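Local coordinates for histidine triad (HIT) protein (Sinorhizobium meliloti, PDB 3NRD) that probably binds nucleotides and, as in relatives of its family, may hydrolyse or transfer their phosphate-linked groups, at residues L11-I16 with R27-D31; T20-M26 with I38-R43; V67-L71 with H95-R99. One frame throughout, in Å; residues are numbered along the deposited sequence.

All three contacts lie within the HIT domain, here the C-terminal part of a longer protein, and all reach its one antiparallel sheet, ordered 15-20, 24-29, 36-41, 94-99, 79-84. Contacts 1 and 2 share strand 24-29, their segments alternate along the chain, and their centres are 13 Å apart; Leu11 CD2 packs on Ile38 CD1 at 3.7 Å. Contact 3 comes later in the chain, about 14 Å from contact 2 and 15 Å from contact 1, and sets helix 54-75 against strand 94-99. Val67 touches Leu21, Met26 and Leu39 of contact 2, while His95 touches Ile38 and Met29. Continuous packing therefore connects the early hairpins with the sulfate-bearing histidine strand.

Contact 1: L11-I16 with R27-D31; sequences LERDGI and RLMND
The guanidinium of Arg27 has the carbonyl carbon of Ile16 over one face, 4.2 Å above its plane, and Glu12 O at its edge, near that plane; Leu11 O and Gly15 O approach obliquely. Three backbone carbonyls thus share this one group. NH2 lies 2.7 Å from Gly15 O and 3.0 Å from Glu12 O, and NE lies 3.0 Å from Leu11 O, but N-H...O angles of about 124° to 133° make every one of these bonds weak. A bend in the arginine chain at chi3 (83°) turns the group toward the end of helix 9-14. From the helix, Glu12 bends back to make a salt bridge, its OE2 3.3 Å from Arg27 NH2, with carboxylate and guanidinium planes nearly perpendicular. The contact closes the open end of beta hairpin 15-20/24-29, where helix 9-14 leads into it. Ile16 and Leu28 form a hydrogen-bonded antiparallel pair, Ile16 N to Leu28 O at 2.7 Å; just beyond the paired strands, Asn30 N bonds to Asp14 O (2.8 Å). Since the helix end (Leu11, Glu12) and the first strand residue, Gly15, turn carbonyls to Arg27, its positive charge is likely to be favoured there, the number of partners probably making up for poor alignment.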
ATOM      1  N   LEU A  11       5.542   4.370 -16.427  1.00 23.55           N
ATOM      2  CA  LEU A  11       6.176   3.254 -15.695  1.00 23.17           C
ATOM      3  C   LEU A  11       7.319   2.620 -16.499  1.00 25.21           C
ATOM      4  O   LEU A  11       8.307   2.095 -15.920  1.00 25.49           O
ATOM      5  CB  LEU A  11       5.153   2.169 -15.344  1.00 22.62           C
ATOM      6  CG  LEU A  11       3.964   2.483 -14.422  1.00 21.71           C
ATOM      7  CD1 LEU A  11       3.106   1.245 -14.106  1.00 18.76           C
ATOM      8  CD2 LEU A  11       4.440   3.071 -13.125  1.00 20.11           C
ATOM      9  N   GLU A  12       7.162   2.623 -17.820  1.00 26.66           N
ATOM     10  CA  GLU A  12       8.211   2.229 -18.756  1.00 27.97           C
ATOM     11  C   GLU A  12       9.424   3.125 -18.560  1.00 28.33           C
ATOM     12  O   GLU A  12      10.551   2.638 -18.391  1.00 27.87           O
ATOM     13  CB  GLU A  12       7.692   2.331 -20.195  1.00 29.05           C
ATOM     14  CG  GLU A  12       8.643   1.891 -21.299  1.00 32.82           C
ATOM     15  CD  GLU A  12       8.620   0.409 -21.471  1.00 38.69           C
ATOM     16  OE1 GLU A  12       7.635  -0.096 -22.063  1.00 42.93           O
ATOM     17  OE2 GLU A  12       9.570  -0.256 -20.999  1.00 41.28           O
ATOM     18  N   ARG A  13       9.172   4.425 -18.551  1.00 28.38           N
ATOM     19  CA  ARG A  13      10.234   5.413 -18.406  1.00 29.16           C
ATOM     20  C   ARG A  13      10.899   5.393 -17.027  1.00 27.92           C
ATOM     21  O   ARG A  13      12.122   5.424 -16.957  1.00 27.87           O
ATOM     22  CB  ARG A  13       9.705   6.822 -18.681  1.00 29.96           C
ATOM     23  CG  ARG A  13      10.837   7.844 -18.851  1.00 36.16           C
ATOM     24  CD  ARG A  13      10.326   9.249 -19.041  1.00 42.19           C
ATOM     25  NE  ARG A  13       9.621   9.685 -17.823  1.00 46.38           N
ATOM     26  CZ  ARG A  13       8.377  10.177 -17.754  1.00 49.51           C
ATOM     27  NH1 ARG A  13       7.604  10.356 -18.841  1.00 50.81           N
ATOM     28  NH2 ARG A  13       7.895  10.522 -16.559  1.00 50.40           N
ATOM     29  N   ASP A  14      10.105   5.363 -15.950  1.00 26.22           N
ATOM     30  CA  ASP A  14      10.639   5.562 -14.604  1.00 25.61           C
ATOM     31  C   ASP A  14      11.195   4.313 -13.934  1.00 24.52           C
ATOM     32  O   ASP A  14      11.818   4.427 -12.890  1.00 24.07           O
ATOM     33  CB  ASP A  14       9.560   6.193 -13.682  1.00 25.14           C
ATOM     34  CG  ASP A  14       9.245   7.644 -14.040  1.00 27.67           C
ATOM     35  OD1 ASP A  14       9.997   8.303 -14.791  1.00 29.20           O
ATOM     36  OD2 ASP A  14       8.230   8.144 -13.529  1.00 31.83           O
ATOM     37  N   GLY A  15      10.912   3.138 -14.489  1.00 24.56           N
ATOM     38  CA  GLY A  15      11.274   1.874 -13.885  1.00 24.51           C
ATOM     39  C   GLY A  15      12.165   1.092 -14.827  1.00 25.08           C
ATOM     40  O   GLY A  15      12.001   1.185 -16.048  1.00 26.91           O
ATOM     41  N   ILE A  16      13.105   0.335 -14.263  1.00 24.65           N
ATOM     42  CA  ILE A  16      13.992  -0.539 -15.021  1.00 24.19           C
ATOM     43  C   ILE A  16      13.420  -1.959 -14.956  1.00 23.56           C
ATOM     44  O   ILE A  16      13.174  -2.431 -13.865  1.00 21.20           O
ATOM     45  CB  ILE A  16      15.378  -0.567 -14.397  1.00 24.76           C
ATOM     46  CG1 ILE A  16      16.029   0.842 -14.407  1.00 25.27           C
ATOM     47  CG2 ILE A  16      16.255  -1.621 -15.128  1.00 25.00           C
ATOM     48  CD1 ILE A  16      17.136   1.043 -13.347  1.00 25.15           C
ATOM     49  N   ARG A  27       9.582  -4.151 -11.868  1.00 22.04           N
ATOM     50  CA  ARG A  27      10.503  -3.106 -12.261  1.00 22.16           C
ATOM     51  C   ARG A  27      11.151  -2.505 -11.051  1.00 21.42           C
ATOM     52  O   ARG A  27      10.541  -2.423 -10.024  1.00 20.77           O
ATOM     53  CB  ARG A  27       9.792  -2.020 -13.026  1.00 22.07           C
ATOM     54  CG  ARG A  27       9.131  -2.537 -14.263  1.00 25.18           C
ATOM     55  CD  ARG A  27       8.460  -1.457 -15.052  1.00 26.08           C
ATOM     56  NE  ARG A  27       9.342  -0.707 -15.936  1.00 27.01           N
ATOM     57  CZ  ARG A  27       9.819  -1.134 -17.099  1.00 28.33           C
ATOM     58  NH1 ARG A  27       9.592  -2.367 -17.536  1.00 29.94           N
ATOM     59  NH2 ARG A  27      10.569  -0.315 -17.828  1.00 29.42           N
ATOM     60  N   LEU A  28      12.392  -2.075 -11.207  1.00 21.31           N
ATOM     61  CA  LEU A  28      13.110  -1.353 -10.175  1.00 21.02           C
ATOM     62  C   LEU A  28      12.855   0.089 -10.475  1.00 20.83           C
ATOM     63  O   LEU A  28      13.230   0.544 -11.551  1.00 22.77           O
ATOM     64  CB  LEU A  28      14.614  -1.658 -10.249  1.00 20.53           C
ATOM     65  CG  LEU A  28      15.572  -0.885  -9.347  1.00 22.63           C
ATOM     66  CD1 LEU A  28      15.373  -1.293  -7.833  1.00 22.72           C
ATOM     67  CD2 LEU A  28      17.019  -1.054  -9.836  1.00 19.59           C
HETATM   68  N   MSE A  29      12.212   0.809  -9.575  1.00 20.14           N
HETATM   69  CA  MSE A  29      12.016   2.241  -9.719  0.50 20.23           C
HETATM   70  C   MSE A  29      13.394   2.862  -9.803  1.00 20.94           C
HETATM   71  O   MSE A  29      14.267   2.529  -8.981  1.00 20.53           O
HETATM   72  CB  MSE A  29      11.241   2.798  -8.520  0.50 19.81           C
HETATM   73  CG  MSE A  29      10.991   4.280  -8.539  0.50 20.54           C
HETATM   74 SE   MSE A  29       9.781   4.817  -9.915  0.38 20.85          SE
HETATM   75  CE  MSE A  29       8.086   4.514  -8.990  0.50 20.36           C
ATOM     76  N   ASN A  30      13.604   3.743 -10.785  1.00 21.00           N
ATOM     77  CA  ASN A  30      14.920   4.281 -10.988  1.00 21.66           C
ATOM     78  C   ASN A  30      15.188   5.467 -10.057  1.00 22.24           C
ATOM     79  O   ASN A  30      15.380   6.603 -10.493  1.00 23.18           O
ATOM     80  CB  ASN A  30      15.133   4.644 -12.434  1.00 22.23           C
ATOM     81  CG  ASN A  30      16.597   4.882 -12.759  1.00 23.90           C
ATOM     82  OD1 ASN A  30      17.491   4.609 -11.957  1.00 23.97           O
ATOM     83  ND2 ASN A  30      16.841   5.373 -13.945  1.00 25.00           N
ATOM     84  N   ASP A  31      15.246   5.161  -8.767  1.00 21.77           N
ATOM     85  CA  ASP A  31      15.544   6.124  -7.746  1.00 22.52           C
ATOM     86  C   ASP A  31      16.295   5.325  -6.711  1.00 22.41           C
ATOM     87  O   ASP A  31      15.691   4.650  -5.919  1.00 21.93           O
ATOM     88  CB  ASP A  31      14.265   6.706  -7.198  1.00 21.66           C
ATOM     89  CG  ASP A  31      14.502   7.824  -6.237  1.00 23.62           C
ATOM     90  OD1 ASP A  31      15.650   8.056  -5.791  1.00 23.97           O
ATOM     91  OD2 ASP A  31      13.511   8.503  -5.935  1.00 24.44           O
TER

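Contact 2: T20-M26 with I38-R43; sequences TLGLCQM and ILVPQR. With SO4 (sulfate ion), chain I.
Gln42 and Gln25 both carry CG beside the backbone N (chi1 -58° and -71°) and run extended, bringing the amide of Gln42, in the turn after strand 36-41, to that of Gln25 in strand 24-29. Gln25 NE2 donates to Gln42 OE1 at 3.0 Å, with the acceptor in the amide plane of Gln25; the amide planes stand 79° apart. The nitrogen of the same Gln42 amide, NE2, bonds to Leu23 O at 3.1 Å from above the carbonyl plane, while Gln42 N reaches that oxygen at 2.9 Å from the opposite face. One residue thus holds Leu23 O twice, and the bonds at NE2 and OE1 probably fix the rotation of the Gln42 amide. Gln42 NE2 also gives a bond of 3.2 Å to O4 of a sulfate ion, probably from the crystallisation liquor. Cys24 SG rests 3.8 Å from Pro41 CD, and Leu23 CG meets Pro41 CB at 3.9 Å. Val40 N to Gln25 O (2.8 Å) pairs the strands. The contact joins the strands of hairpin 24-29/36-41; the turn 21-23, leading in from strand 15-20, lies against helix 54-75, whose Glu63 accepts from Leu23 N and Cys24 N, while Leu39 pairs by backbone with strand 94-99.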
ATOM      1  N   THR A  20       9.744 -10.874 -14.713  1.00 25.76           N
ATOM      2  CA  THR A  20       8.313 -11.086 -14.594  1.00 25.53           C
ATOM      3  C   THR A  20       8.120 -12.248 -13.665  1.00 24.53           C
ATOM      4  O   THR A  20       8.933 -13.166 -13.666  1.00 25.52           O
ATOM      5  CB  THR A  20       7.723 -11.387 -15.979  1.00 26.40           C
ATOM      6  OG1 THR A  20       8.054 -10.293 -16.851  1.00 26.77           O
ATOM      7  CG2 THR A  20       6.216 -11.541 -15.928  1.00 26.97           C
ATOM      8  N   LEU A  21       7.063 -12.184 -12.872  1.00 23.68           N
ATOM      9  CA  LEU A  21       6.600 -13.275 -12.025  1.00 24.22           C
ATOM     10  C   LEU A  21       5.518 -13.983 -12.837  1.00 24.56           C
ATOM     11  O   LEU A  21       5.703 -14.115 -14.044  1.00 26.91           O
ATOM     12  CB  LEU A  21       6.147 -12.730 -10.673  1.00 23.00           C
ATOM     13  CG  LEU A  21       7.223 -12.036  -9.829  1.00 23.29           C
ATOM     14  CD1 LEU A  21       6.599 -11.508  -8.536  1.00 21.80           C
ATOM     15  CD2 LEU A  21       8.419 -12.939  -9.522  1.00 19.50           C
ATOM     16  N   GLY A  22       4.441 -14.480 -12.246  1.00 23.81           N
ATOM     17  CA  GLY A  22       3.357 -15.066 -13.025  1.00 23.94           C
ATOM     18  C   GLY A  22       2.385 -14.034 -13.557  1.00 23.24           C
ATOM     19  O   GLY A  22       2.063 -13.969 -14.744  1.00 24.07           O
ATOM     20  N   LEU A  23       1.866 -13.257 -12.643  1.00 21.98           N
ATOM     21  CA  LEU A  23       0.926 -12.219 -12.975  1.00 21.84           C
ATOM     22  C   LEU A  23       1.629 -10.879 -13.217  1.00 21.46           C
ATOM     23  O   LEU A  23       1.234 -10.161 -14.139  1.00 20.44           O
ATOM     24  CB  LEU A  23      -0.081 -12.067 -11.854  1.00 20.83           C
ATOM     25  CG  LEU A  23      -1.108 -10.934 -11.980  1.00 21.50           C
ATOM     26  CD1 LEU A  23      -1.920 -11.066 -13.240  1.00 21.66           C
ATOM     27  CD2 LEU A  23      -1.988 -10.937 -10.713  1.00 18.70           C
ATOM     28  N   CYS A  24       2.608 -10.543 -12.368  1.00 20.74           N
ATOM     29  CA  CYS A  24       3.188  -9.206 -12.325  1.00 21.16           C
ATOM     30  C   CYS A  24       4.536  -9.107 -13.026  1.00 22.11           C
ATOM     31  O   CYS A  24       5.405  -9.944 -12.801  1.00 22.72           O
ATOM     32  CB  CYS A  24       3.376  -8.748 -10.902  1.00 20.00           C
ATOM     33  SG  CYS A  24       1.844  -8.371 -10.059  1.00 23.46           S
ATOM     34  N   GLN A  25       4.695  -8.094 -13.884  1.00 22.68           N
ATOM     35  CA  GLN A  25       6.007  -7.605 -14.269  1.00 23.47           C
ATOM     36  C   GLN A  25       6.624  -6.903 -13.061  1.00 23.42           C
ATOM     37  O   GLN A  25       5.904  -6.251 -12.301  1.00 22.43           O
ATOM     38  CB  GLN A  25       5.918  -6.611 -15.408  1.00 24.71           C
ATOM     39  CG  GLN A  25       5.542  -7.230 -16.746  1.00 26.66           C
ATOM     40  CD  GLN A  25       5.329  -6.208 -17.848  1.00 28.82           C
ATOM     41  OE1 GLN A  25       5.831  -5.097 -17.767  1.00 28.01           O
ATOM     42  NE2 GLN A  25       4.546  -6.584 -18.880  1.00 30.41           N
HETATM   43  N   MSE A  26       7.942  -7.044 -12.901  1.00 22.83           N
HETATM   44  CA  MSE A  26       8.699  -6.387 -11.840  1.00 22.54           C
HETATM   45  C   MSE A  26       9.597  -5.343 -12.450  1.00 22.68           C
HETATM   46  O   MSE A  26      10.312  -5.622 -13.431  1.00 23.82           O
HETATM   47  CB  MSE A  26       9.604  -7.359 -11.100  1.00 22.01           C
HETATM   48  CG  MSE A  26       8.911  -8.412 -10.355  1.00 23.67           C
HETATM   49 SE   MSE A  26      10.168  -9.513  -9.293  0.75 26.58          SE
HETATM   50  CE  MSE A  26      10.805  -8.044  -8.269  1.00 26.93           C
ATOM     51  N   ILE A  38       8.433  -1.971  -8.287  1.00 18.90           N
ATOM     52  CA  ILE A  38       7.012  -1.988  -8.559  1.00 19.51           C
ATOM     53  C   ILE A  38       6.612  -3.286  -9.218  1.00 18.47           C
ATOM     54  O   ILE A  38       7.391  -3.857  -9.991  1.00 19.75           O
ATOM     55  CB  ILE A  38       6.520  -0.756  -9.384  1.00 20.20           C
ATOM     56  CG1 ILE A  38       7.102  -0.700 -10.772  1.00 23.72           C
ATOM     57  CG2 ILE A  38       6.901   0.513  -8.645  1.00 23.88           C
ATOM     58  CD1 ILE A  38       6.460   0.396 -11.658  1.00 25.95           C
ATOM     59  N   LEU A  39       5.408  -3.731  -8.874  1.00 17.40           N
ATOM     60  CA  LEU A  39       4.803  -4.936  -9.430  0.50 17.38           C
ATOM     61  C   LEU A  39       3.638  -4.474 -10.276  1.00 17.29           C
ATOM     62  O   LEU A  39       2.790  -3.739  -9.789  1.00 17.68           O
ATOM     63  CB  LEU A  39       4.315  -5.886  -8.348  0.50 16.80           C
ATOM     64  CG  LEU A  39       5.372  -6.901  -7.917  0.50 17.22           C
ATOM     65  CD1 LEU A  39       6.523  -6.196  -7.177  0.50 17.32           C
ATOM     66  CD2 LEU A  39       4.737  -7.991  -7.071  0.50 14.43           C
ATOM     67  N   VAL A  40       3.610  -4.868 -11.542  1.00 17.50           N
ATOM     68  CA  VAL A  40       2.555  -4.406 -12.466  1.00 17.12           C
ATOM     69  C   VAL A  40       1.840  -5.650 -12.951  1.00 17.06           C
ATOM     70  O   VAL A  40       2.416  -6.381 -13.768  1.00 16.94           O
ATOM     71  CB  VAL A  40       3.114  -3.613 -13.622  1.00 17.67           C
ATOM     72  CG1 VAL A  40       1.926  -3.130 -14.564  1.00 15.61           C
ATOM     73  CG2 VAL A  40       3.972  -2.459 -13.090  1.00 15.55           C
ATOM     74  N   PRO A  41       0.644  -5.937 -12.395  1.00 17.85           N
ATOM     75  CA  PRO A  41      -0.139  -7.083 -12.870  1.00 18.83           C
ATOM     76  C   PRO A  41      -0.476  -6.896 -14.329  1.00 19.70           C
ATOM     77  O   PRO A  41      -0.979  -5.839 -14.708  1.00 20.70           O
ATOM     78  CB  PRO A  41      -1.426  -7.020 -12.058  1.00 18.78           C
ATOM     79  CG  PRO A  41      -1.208  -6.072 -10.986  1.00 19.26           C
ATOM     80  CD  PRO A  41      -0.016  -5.259 -11.261  1.00 17.58           C
ATOM     81  N   GLN A  42      -0.279  -7.932 -15.132  1.00 20.52           N
ATOM     82  CA  GLN A  42      -0.411  -7.820 -16.592  1.00 21.86           C
ATOM     83  C   GLN A  42      -1.846  -8.087 -17.045  1.00 22.18           C
ATOM     84  O   GLN A  42      -2.113  -8.987 -17.849  1.00 23.69           O
ATOM     85  CB  GLN A  42       0.552  -8.772 -17.237  1.00 22.55           C
ATOM     86  CG  GLN A  42       1.987  -8.545 -16.838  1.00 23.15           C
ATOM     87  CD  GLN A  42       2.883  -9.631 -17.377  1.00 25.10           C
ATOM     88  OE1 GLN A  42       3.612  -9.405 -18.326  1.00 24.23           O
ATOM     89  NE2 GLN A  42       2.828 -10.815 -16.771  1.00 25.29           N
ATOM     90  N   ARG A  43      -2.766  -7.288 -16.514  1.00 21.75           N
ATOM     91  CA  ARG A  43      -4.167  -7.277 -16.906  1.00 22.29           C
ATOM     92  C   ARG A  43      -4.508  -5.878 -17.429  1.00 22.48           C
ATOM     93  O   ARG A  43      -4.159  -4.888 -16.819  1.00 21.81           O
ATOM     94  CB  ARG A  43      -5.062  -7.634 -15.720  1.00 21.83           C
ATOM     95  CG  ARG A  43      -4.776  -8.940 -15.022  1.00 22.14           C
ATOM     96  CD  ARG A  43      -4.968 -10.131 -15.947  1.00 23.80           C
ATOM     97  NE  ARG A  43      -4.912 -11.426 -15.262  1.00 24.90           N
ATOM     98  CZ  ARG A  43      -4.666 -12.607 -15.843  1.00 25.92           C
ATOM     99  NH1 ARG A  43      -4.375 -12.699 -17.147  1.00 27.05           N
ATOM    100  NH2 ARG A  43      -4.669 -13.703 -15.098  1.00 24.65           N
TER
HETATM  101  S   SO4 I 215       4.088 -15.155 -17.183  0.50 50.93           S
HETATM  102  O1  SO4 I 215       4.559 -15.929 -16.058  0.50 50.48           O
HETATM  103  O2  SO4 I 215       5.021 -15.433 -18.275  0.50 51.25           O
HETATM  104  O3  SO4 I 215       2.731 -15.562 -17.537  0.50 48.96           O
HETATM  105  O4  SO4 I 215       4.098 -13.740 -16.845  0.50 49.79           O

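Contact 3: V67-L71 with H95-R99; sequences VAAGL and HVIAR. With SO4 (sulfate ion), chain H.
His95 NE2 donates to O1 of a sulfate ion, probably from the crystallisation liquor, at 2.7 Å, an almost straight bond (170°) made at the ring edge. His93 NE2 and Gly86 N also bond this sulfate, while His95 ND1 pairs with Trp36 NE1 and Trp111 meets the ring edge-to-face, which together hold the imidazole in one orientation. Exchanging His95 for a leucine would probably cost the sulfate one of its donors and leave Trp36 NE1 without its acceptor. On the other side of strand 94-99, Val96 and Ala98 point at helix 54-75, whose axis over residues 67-71 passes 8.6 Å from that of the strand at 24°. Val96 CG1, anti to the backbone N (chi1 -178°), enters between helix residues: it comes 3.7 Å from Ala68 CA, 3.9 Å from Leu71 CD2 and 4.2 Å from Val67 CG1. Leu71 reaches across to the strand, its CD2 end 3.2 Å from Val96 O and its CG 3.9 Å from Ala98 CB. No hydrogen bond crosses between helix and strand. Ile80 covers the same packing from strand 79-84, and Phe50 of the second subunit rests on Ala68. The strand is two-faced: aliphatic groups seat it on the helix, while its other face carries His95, which with His93 from the loop before the strand binds an anion, consistent with a site for a nucleotide phosphate as in relatives of this family.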
ATOM      1  N   VAL A  67       7.832 -10.906  -2.898  1.00 18.80           N
ATOM      2  CA  VAL A  67       8.796  -9.865  -3.245  1.00 18.49           C
ATOM      3  C   VAL A  67       9.186  -9.042  -2.028  1.00 18.54           C
ATOM      4  O   VAL A  67      10.349  -8.718  -1.877  1.00 20.38           O
ATOM      5  CB  VAL A  67       8.268  -8.959  -4.396  1.00 18.04           C
ATOM      6  CG1 VAL A  67       9.079  -7.685  -4.548  1.00 15.58           C
ATOM      7  CG2 VAL A  67       8.287  -9.770  -5.693  1.00 17.27           C
ATOM      8  N   ALA A  68       8.230  -8.724  -1.162  1.00 18.34           N
ATOM      9  CA  ALA A  68       8.502  -7.926   0.044  1.00 17.94           C
ATOM     10  C   ALA A  68       9.502  -8.669   0.953  1.00 19.19           C
ATOM     11  O   ALA A  68      10.471  -8.086   1.404  1.00 18.14           O
ATOM     12  CB  ALA A  68       7.217  -7.623   0.791  1.00 17.49           C
ATOM     13  N   ALA A  69       9.240  -9.953   1.195  1.00 19.95           N
ATOM     14  CA  ALA A  69      10.155 -10.805   1.996  1.00 21.19           C
ATOM     15  C   ALA A  69      11.519 -10.875   1.328  1.00 21.16           C
ATOM     16  O   ALA A  69      12.538 -10.692   1.982  1.00 21.51           O
ATOM     17  CB  ALA A  69       9.557 -12.206   2.198  1.00 21.27           C
ATOM     18  N   GLY A  70      11.522 -11.054   0.006  1.00 21.33           N
ATOM     19  CA  GLY A  70      12.760 -11.105  -0.762  1.00 21.44           C
ATOM     20  C   GLY A  70      13.538  -9.803  -0.716  1.00 21.45           C
ATOM     21  O   GLY A  70      14.740  -9.808  -0.512  1.00 21.63           O
ATOM     22  N   LEU A  71      12.838  -8.693  -0.901  1.00 20.44           N
ATOM     23  CA  LEU A  71      13.467  -7.378  -0.864  1.00 20.89           C
ATOM     24  C   LEU A  71      14.073  -7.122   0.492  1.00 22.02           C
ATOM     25  O   LEU A  71      15.195  -6.608   0.558  1.00 22.97           O
ATOM     26  CB  LEU A  71      12.457  -6.274  -1.235  1.00 20.03           C
ATOM     27  CG  LEU A  71      12.960  -4.835  -1.247  1.00 20.85           C
ATOM     28  CD1 LEU A  71      14.129  -4.651  -2.191  1.00 18.44           C
ATOM     29  CD2 LEU A  71      11.792  -3.858  -1.616  1.00 19.48           C
ATOM     30  N   HIS A  95       3.835  -0.595  -5.289  1.00 17.57           N
ATOM     31  CA  HIS A  95       5.144  -0.225  -4.796  1.00 17.15           C
ATOM     32  C   HIS A  95       5.527  -1.156  -3.651  1.00 17.36           C
ATOM     33  O   HIS A  95       4.700  -1.416  -2.781  1.00 17.50           O
ATOM     34  CB  HIS A  95       5.150   1.220  -4.265  1.00 17.96           C
ATOM     35  CG  HIS A  95       4.660   2.256  -5.242  1.00 16.49           C
ATOM     36  ND1 HIS A  95       5.476   2.846  -6.177  1.00 17.58           N
ATOM     37  CD2 HIS A  95       3.449   2.847  -5.381  1.00 18.09           C
ATOM     38  CE1 HIS A  95       4.783   3.732  -6.877  1.00 20.66           C
ATOM     39  NE2 HIS A  95       3.552   3.771  -6.399  1.00 19.19           N
ATOM     40  N   VAL A  96       6.772  -1.643  -3.647  1.00 17.62           N
ATOM     41  CA  VAL A  96       7.333  -2.463  -2.578  1.00 17.20           C
ATOM     42  C   VAL A  96       8.709  -1.906  -2.306  1.00 18.29           C
ATOM     43  O   VAL A  96       9.621  -2.067  -3.121  1.00 18.45           O
ATOM     44  CB  VAL A  96       7.453  -3.936  -2.968  1.00 17.56           C
ATOM     45  CG1 VAL A  96       8.009  -4.775  -1.770  1.00 16.27           C
ATOM     46  CG2 VAL A  96       6.124  -4.469  -3.461  1.00 15.17           C
ATOM     47  N   ILE A  97       8.842  -1.222  -1.178  1.00 17.84           N
ATOM     48  CA  ILE A  97       9.971  -0.336  -0.928  1.00 18.39           C
ATOM     49  C   ILE A  97      10.677  -0.758   0.365  1.00 18.15           C
ATOM     50  O   ILE A  97      10.011  -0.970   1.377  1.00 19.13           O
ATOM     51  CB  ILE A  97       9.532   1.108  -0.753  1.00 18.23           C
ATOM     52  CG1 ILE A  97       8.731   1.630  -1.970  1.00 18.55           C
ATOM     53  CG2 ILE A  97      10.754   1.985  -0.511  1.00 18.23           C
ATOM     54  CD1 ILE A  97       7.650   2.595  -1.602  1.00 18.20           C
ATOM     55  N   ALA A  98      11.999  -0.865   0.334  1.00 18.09           N
ATOM     56  CA  ALA A  98      12.816  -1.222   1.515  1.00 18.47           C
ATOM     57  C   ALA A  98      13.203   0.039   2.286  1.00 18.96           C
ATOM     58  O   ALA A  98      13.758   0.961   1.710  1.00 19.19           O
ATOM     59  CB  ALA A  98      14.056  -1.941   1.088  1.00 18.38           C
ATOM     60  N   ARG A  99      12.975   0.048   3.588  1.00 19.86           N
ATOM     61  CA  ARG A  99      13.211   1.229   4.420  1.00 20.75           C
ATOM     62  C   ARG A  99      14.014   0.939   5.689  1.00 22.75           C
ATOM     63  O   ARG A  99      14.038  -0.189   6.203  1.00 22.60           O
ATOM     64  CB  ARG A  99      11.915   1.858   4.906  1.00 20.30           C
ATOM     65  CG  ARG A  99      10.897   2.174   3.866  1.00 20.19           C
ATOM     66  CD  ARG A  99      11.313   3.254   2.924  1.00 20.78           C
ATOM     67  NE  ARG A  99      11.666   4.524   3.560  1.00 22.17           N
ATOM     68  CZ  ARG A  99      10.847   5.520   3.878  1.00 20.50           C
ATOM     69  NH1 ARG A  99       9.536   5.440   3.677  1.00 21.74           N
ATOM     70  NH2 ARG A  99      11.366   6.635   4.403  1.00 20.69           N
TER
HETATM   71  S   SO4 H 207       1.889   6.270  -8.232  1.00 29.25           S
HETATM   72  O1  SO4 H 207       1.497   5.134  -7.398  1.00 28.07           O
HETATM   73  O2  SO4 H 207       3.000   5.808  -9.027  1.00 31.15           O
HETATM   74  O3  SO4 H 207       0.850   6.672  -9.150  1.00 30.52           O
HETATM   75  O4  SO4 H 207       2.279   7.433  -7.511  1.00 29.74           O